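Local coordinates for AtFKBP42 (Arabidopsis thaliana, PDB 2F4E), which probably catalyses the cis-trans isomerisation of peptidyl-proline bonds and modulates the uptake of MRP transporter substrates into the plant vacuole, at residues A[104-112]-A[124-132]. Numbering follows the deposited sequence.
Sequences KELAGLAIG and VHVGWELAY
The backbone N-H of Gly108 reaches across to the carbonyl O of Leu130 (3.0 Å), joining the first turn of helix 107-113 to the chain that follows strand 121-126; helix 107-113 is the short helix that packs against the curved antiparallel sheet of the FKBP fold. Leu130 O takes two donors, Gly108 N and a water. Glycine suits position 108 because Val126 CG1 lies 3.6 Å from Gly108 CA, where a side chain would collide with the valine. Val126 CG1 is put there by a first torsion that sets it opposite the backbone N (chi1 -178°), while CG2 lies against the Gly108 carbonyl carbon. On the helix's next turn, Ile111 CD1 meets Leu130 CD1 at 3.9 Å, the two branched chains crossing at about a right angle; both also touch Val51 of strand 51-55.

At the other end, Glu105 lays its CB over one face of the Tyr132 ring, a CH-pi contact 3.9 Å from the centroid. CG follows toward the phenol end, so the aliphatic part of the glutamate does the packing. Cut back to an alanine, Tyr132 would probably leave the Glu105 methylene without its aromatic cover and open a gap beside Asn137 and Pro141, which the ring also touches.

Next to this stack, Glu105 CA sits 3.3 Å from Ala131 O, its C-H aimed almost straight at the oxygen (170°). Farther out, backbone hydrogen bonding with Leu149 of strand 149-158 holds Val126, whose side chain touches Tyr151. The water ties the segments together, donating to Glu105 O and Leu130 O and accepting from Leu109 N at 3.0 Å.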
ATOM      1  N   LYS A 104      -6.459   9.510  -5.642  1.00 47.76           N
ATOM      2  CA  LYS A 104      -5.300  10.257  -5.192  1.00 47.76           C
ATOM      3  C   LYS A 104      -4.782   9.836  -3.819  1.00 44.06           C
ATOM      4  O   LYS A 104      -3.574   9.842  -3.572  1.00 42.20           O
ATOM      5  CB  LYS A 104      -5.611  11.758  -5.186  1.00 51.12           C
ATOM      6  CG  LYS A 104      -4.406  12.615  -4.822  1.00 55.16           C
ATOM      7  CD  LYS A 104      -4.743  14.086  -4.758  1.00 57.87           C
ATOM      8  CE  LYS A 104      -3.529  14.896  -4.340  1.00 61.39           C
ATOM      9  NZ  LYS A 104      -3.841  16.357  -4.304  1.00 65.29           N
ATOM     10  N   GLU A 105      -5.695   9.468  -2.931  1.00 42.72           N
ATOM     11  CA  GLU A 105      -5.307   9.077  -1.585  1.00 40.99           C
ATOM     12  C   GLU A 105      -4.550   7.750  -1.521  1.00 38.63           C
ATOM     13  O   GLU A 105      -4.013   7.390  -0.469  1.00 36.01           O
ATOM     14  CB  GLU A 105      -6.535   9.036  -0.652  1.00 40.67           C
ATOM     15  CG  GLU A 105      -7.560   7.958  -0.978  1.00 46.19           C
ATOM     16  CD  GLU A 105      -8.659   8.435  -1.917  1.00 49.40           C
ATOM     17  OE1 GLU A 105      -8.407   9.372  -2.711  1.00 49.48           O
ATOM     18  OE2 GLU A 105      -9.769   7.852  -1.865  1.00 52.30           O
ATOM     19  N   LEU A 106      -4.499   7.033  -2.643  1.00 35.05           N
ATOM     20  CA  LEU A 106      -3.798   5.749  -2.707  1.00 34.50           C
ATOM     21  C   LEU A 106      -2.573   5.836  -3.613  1.00 34.78           C
ATOM     22  O   LEU A 106      -1.961   4.821  -3.936  1.00 35.19           O
ATOM     23  CB  LEU A 106      -4.725   4.656  -3.234  1.00 34.22           C
ATOM     24  CG  LEU A 106      -6.066   4.400  -2.547  1.00 35.14           C
ATOM     25  CD1 LEU A 106      -6.853   3.397  -3.376  1.00 36.09           C
ATOM     26  CD2 LEU A 106      -5.861   3.904  -1.127  1.00 34.50           C
ATOM     27  N   ALA A 107      -2.233   7.053  -4.027  1.00 34.13           N
ATOM     28  CA  ALA A 107      -1.092   7.306  -4.913  1.00 33.56           C
ATOM     29  C   ALA A 107       0.169   6.603  -4.434  1.00 32.74           C
ATOM     30  O   ALA A 107       0.853   5.934  -5.208  1.00 31.01           O
ATOM     31  CB  ALA A 107      -0.839   8.813  -5.024  1.00 33.29           C
ATOM     32  N   GLY A 108       0.477   6.772  -3.151  1.00 31.94           N
ATOM     33  CA  GLY A 108       1.651   6.139  -2.577  1.00 28.81           C
ATOM     34  C   GLY A 108       1.541   4.627  -2.574  1.00 27.32           C
ATOM     35  O   GLY A 108       2.484   3.925  -2.944  1.00 26.97           O
ATOM     36  N   LEU A 109       0.389   4.121  -2.155  1.00 27.61           N
ATOM     37  CA  LEU A 109       0.175   2.686  -2.116  1.00 29.00           C
ATOM     38  C   LEU A 109       0.407   2.086  -3.497  1.00 29.24           C
ATOM     39  O   LEU A 109       1.106   1.088  -3.619  1.00 30.80           O
ATOM     40  CB  LEU A 109      -1.245   2.376  -1.634  1.00 28.24           C
ATOM     41  CG  LEU A 109      -1.726   0.921  -1.650  1.00 28.18           C
ATOM     42  CD1 LEU A 109      -0.792   0.049  -0.845  1.00 28.27           C
ATOM     43  CD2 LEU A 109      -3.129   0.845  -1.103  1.00 22.28           C
ATOM     44  N   ALA A 110      -0.179   2.707  -4.525  1.00 29.96           N
ATOM     45  CA  ALA A 110      -0.045   2.253  -5.909  1.00 31.61           C
ATOM     46  C   ALA A 110       1.425   2.108  -6.300  1.00 32.02           C
ATOM     47  O   ALA A 110       1.827   1.102  -6.889  1.00 31.43           O
ATOM     48  CB  ALA A 110      -0.731   3.226  -6.841  1.00 26.88           C
ATOM     49  N   ILE A 111       2.226   3.112  -5.956  1.00 32.57           N
ATOM     50  CA  ILE A 111       3.649   3.085  -6.255  1.00 34.58           C
ATOM     51  C   ILE A 111       4.299   1.865  -5.608  1.00 36.02           C
ATOM     52  O   ILE A 111       5.156   1.216  -6.208  1.00 38.13           O
ATOM     53  CB  ILE A 111       4.328   4.379  -5.765  1.00 34.22           C
ATOM     54  CG1 ILE A 111       3.892   5.553  -6.656  1.00 35.38           C
ATOM     55  CG2 ILE A 111       5.831   4.209  -5.777  1.00 35.25           C
ATOM     56  CD1 ILE A 111       4.297   6.910  -6.146  1.00 33.26           C
ATOM     57  N   GLY A 112       3.869   1.542  -4.395  1.00 35.84           N
ATOM     58  CA  GLY A 112       4.419   0.390  -3.714  1.00 33.88           C
ATOM     59  C   GLY A 112       3.970  -0.876  -4.399  1.00 33.01           C
ATOM     60  O   GLY A 112       4.792  -1.735  -4.681  1.00 33.76           O
ATOM     61  N   VAL A 124       4.513  -0.782   3.426  1.00 26.67           N
ATOM     62  CA  VAL A 124       4.757   0.346   2.549  1.00 25.91           C
ATOM     63  C   VAL A 124       4.638   1.646   3.329  1.00 29.95           C
ATOM     64  O   VAL A 124       3.583   1.975   3.887  1.00 28.87           O
ATOM     65  CB  VAL A 124       3.776   0.363   1.342  1.00 28.08           C
ATOM     66  CG1 VAL A 124       4.199   1.431   0.359  1.00 19.04           C
ATOM     67  CG2 VAL A 124       3.734  -0.992   0.666  1.00 25.58           C
ATOM     68  N   HIS A 125       5.747   2.373   3.353  1.00 27.21           N
ATOM     69  CA  HIS A 125       5.846   3.640   4.047  1.00 28.23           C
ATOM     70  C   HIS A 125       5.585   4.735   3.048  1.00 31.46           C
ATOM     71  O   HIS A 125       6.339   4.919   2.097  1.00 30.98           O
ATOM     72  CB  HIS A 125       7.235   3.766   4.656  1.00 30.60           C
ATOM     73  CG  HIS A 125       7.565   2.656   5.590  1.00 29.35           C
ATOM     74  ND1 HIS A 125       7.156   2.641   6.912  1.00 30.38           N
ATOM     75  CD2 HIS A 125       8.222   1.489   5.398  1.00 31.93           C
ATOM     76  CE1 HIS A 125       7.549   1.525   7.480  1.00 31.74           C
ATOM     77  NE2 HIS A 125       8.202   0.801   6.581  1.00 30.61           N
ATOM     78  N   VAL A 126       4.507   5.470   3.280  1.00 30.73           N
ATOM     79  CA  VAL A 126       4.098   6.521   2.372  1.00 33.45           C
ATOM     80  C   VAL A 126       4.025   7.917   2.971  1.00 35.08           C
ATOM     81  O   VAL A 126       3.337   8.150   3.965  1.00 32.42           O
ATOM     82  CB  VAL A 126       2.723   6.184   1.779  1.00 31.63           C
ATOM     83  CG1 VAL A 126       2.308   7.256   0.787  1.00 33.76           C
ATOM     84  CG2 VAL A 126       2.762   4.803   1.147  1.00 34.89           C
ATOM     85  N   GLY A 127       4.732   8.849   2.344  1.00 33.43           N
ATOM     86  CA  GLY A 127       4.706  10.215   2.819  1.00 34.97           C
ATOM     87  C   GLY A 127       3.304  10.737   2.606  1.00 36.52           C
ATOM     88  O   GLY A 127       2.638  10.356   1.639  1.00 37.10           O
ATOM     89  N   TRP A 128       2.847  11.603   3.500  1.00 36.85           N
ATOM     90  CA  TRP A 128       1.515  12.165   3.377  1.00 36.55           C
ATOM     91  C   TRP A 128       1.262  12.812   2.019  1.00 36.63           C
ATOM     92  O   TRP A 128       0.131  12.810   1.541  1.00 35.92           O
ATOM     93  CB  TRP A 128       1.237  13.170   4.501  1.00 38.79           C
ATOM     94  CG  TRP A 128       2.223  14.268   4.627  1.00 39.84           C
ATOM     95  CD1 TRP A 128       3.293  14.311   5.466  1.00 39.61           C
ATOM     96  CD2 TRP A 128       2.233  15.499   3.889  1.00 40.18           C
ATOM     97  NE1 TRP A 128       3.973  15.492   5.302  1.00 39.32           N
ATOM     98  CE2 TRP A 128       3.347  16.241   4.337  1.00 40.09           C
ATOM     99  CE3 TRP A 128       1.411  16.048   2.894  1.00 38.53           C
ATOM    100  CZ2 TRP A 128       3.666  17.510   3.818  1.00 39.89           C
ATOM    101  CZ3 TRP A 128       1.729  17.311   2.378  1.00 40.57           C
ATOM    102  CH2 TRP A 128       2.847  18.023   2.843  1.00 38.33           C
ATOM    103  N   GLU A 129       2.302  13.351   1.389  1.00 36.81           N
ATOM    104  CA  GLU A 129       2.142  13.982   0.084  1.00 39.48           C
ATOM    105  C   GLU A 129       1.439  13.038  -0.891  1.00 39.65           C
ATOM    106  O   GLU A 129       0.616  13.460  -1.706  1.00 41.03           O
ATOM    107  CB  GLU A 129       3.502  14.395  -0.498  1.00 43.47           C
ATOM    108  CG  GLU A 129       4.216  15.520   0.265  1.00 47.67           C
ATOM    109  CD  GLU A 129       5.154  14.994   1.346  1.00 51.32           C
ATOM    110  OE1 GLU A 129       4.821  13.961   1.970  1.00 51.50           O
ATOM    111  OE2 GLU A 129       6.217  15.620   1.576  1.00 54.67           O
ATOM    112  N   LEU A 130       1.759  11.756  -0.801  1.00 38.27           N
ATOM    113  CA  LEU A 130       1.156  10.777  -1.690  1.00 38.35           C
ATOM    114  C   LEU A 130      -0.059  10.085  -1.059  1.00 38.27           C
ATOM    115  O   LEU A 130      -0.567   9.100  -1.590  1.00 39.64           O
ATOM    116  CB  LEU A 130       2.225   9.758  -2.099  1.00 36.26           C
ATOM    117  CG  LEU A 130       3.467  10.387  -2.756  1.00 37.12           C
ATOM    118  CD1 LEU A 130       4.495   9.337  -3.058  1.00 35.42           C
ATOM    119  CD2 LEU A 130       3.081  11.105  -4.036  1.00 36.32           C
ATOM    120  N   ALA A 131      -0.535  10.617   0.064  1.00 38.06           N
ATOM    121  CA  ALA A 131      -1.681  10.043   0.773  1.00 36.40           C
ATOM    122  C   ALA A 131      -2.859  11.021   0.871  1.00 37.18           C
ATOM    123  O   ALA A 131      -3.426  11.411  -0.143  1.00 36.48           O
ATOM    124  CB  ALA A 131      -1.250   9.613   2.152  1.00 36.70           C
ATOM    125  N   TYR A 132      -3.226  11.410   2.090  1.00 36.70           N
ATOM    126  CA  TYR A 132      -4.335  12.343   2.297  1.00 38.83           C
ATOM    127  C   TYR A 132      -3.854  13.801   2.343  1.00 40.05           C
ATOM    128  O   TYR A 132      -4.594  14.708   2.729  1.00 42.45           O
ATOM    129  CB  TYR A 132      -5.088  11.978   3.579  1.00 39.33           C
ATOM    130  CG  TYR A 132      -6.023  10.805   3.400  1.00 39.36           C
ATOM    131  CD1 TYR A 132      -7.286  10.981   2.838  1.00 41.66           C
ATOM    132  CD2 TYR A 132      -5.620   9.512   3.722  1.00 40.93           C
ATOM    133  CE1 TYR A 132      -8.128   9.888   2.592  1.00 42.72           C
ATOM    134  CE2 TYR A 132      -6.446   8.412   3.482  1.00 40.75           C
ATOM    135  CZ  TYR A 132      -7.700   8.607   2.915  1.00 41.92           C
ATOM    136  OH  TYR A 132      -8.513   7.528   2.644  1.00 42.98           O
TER
HETATM  137  O   HOH W   1      -1.262   6.093  -0.640  1.00 33.15           O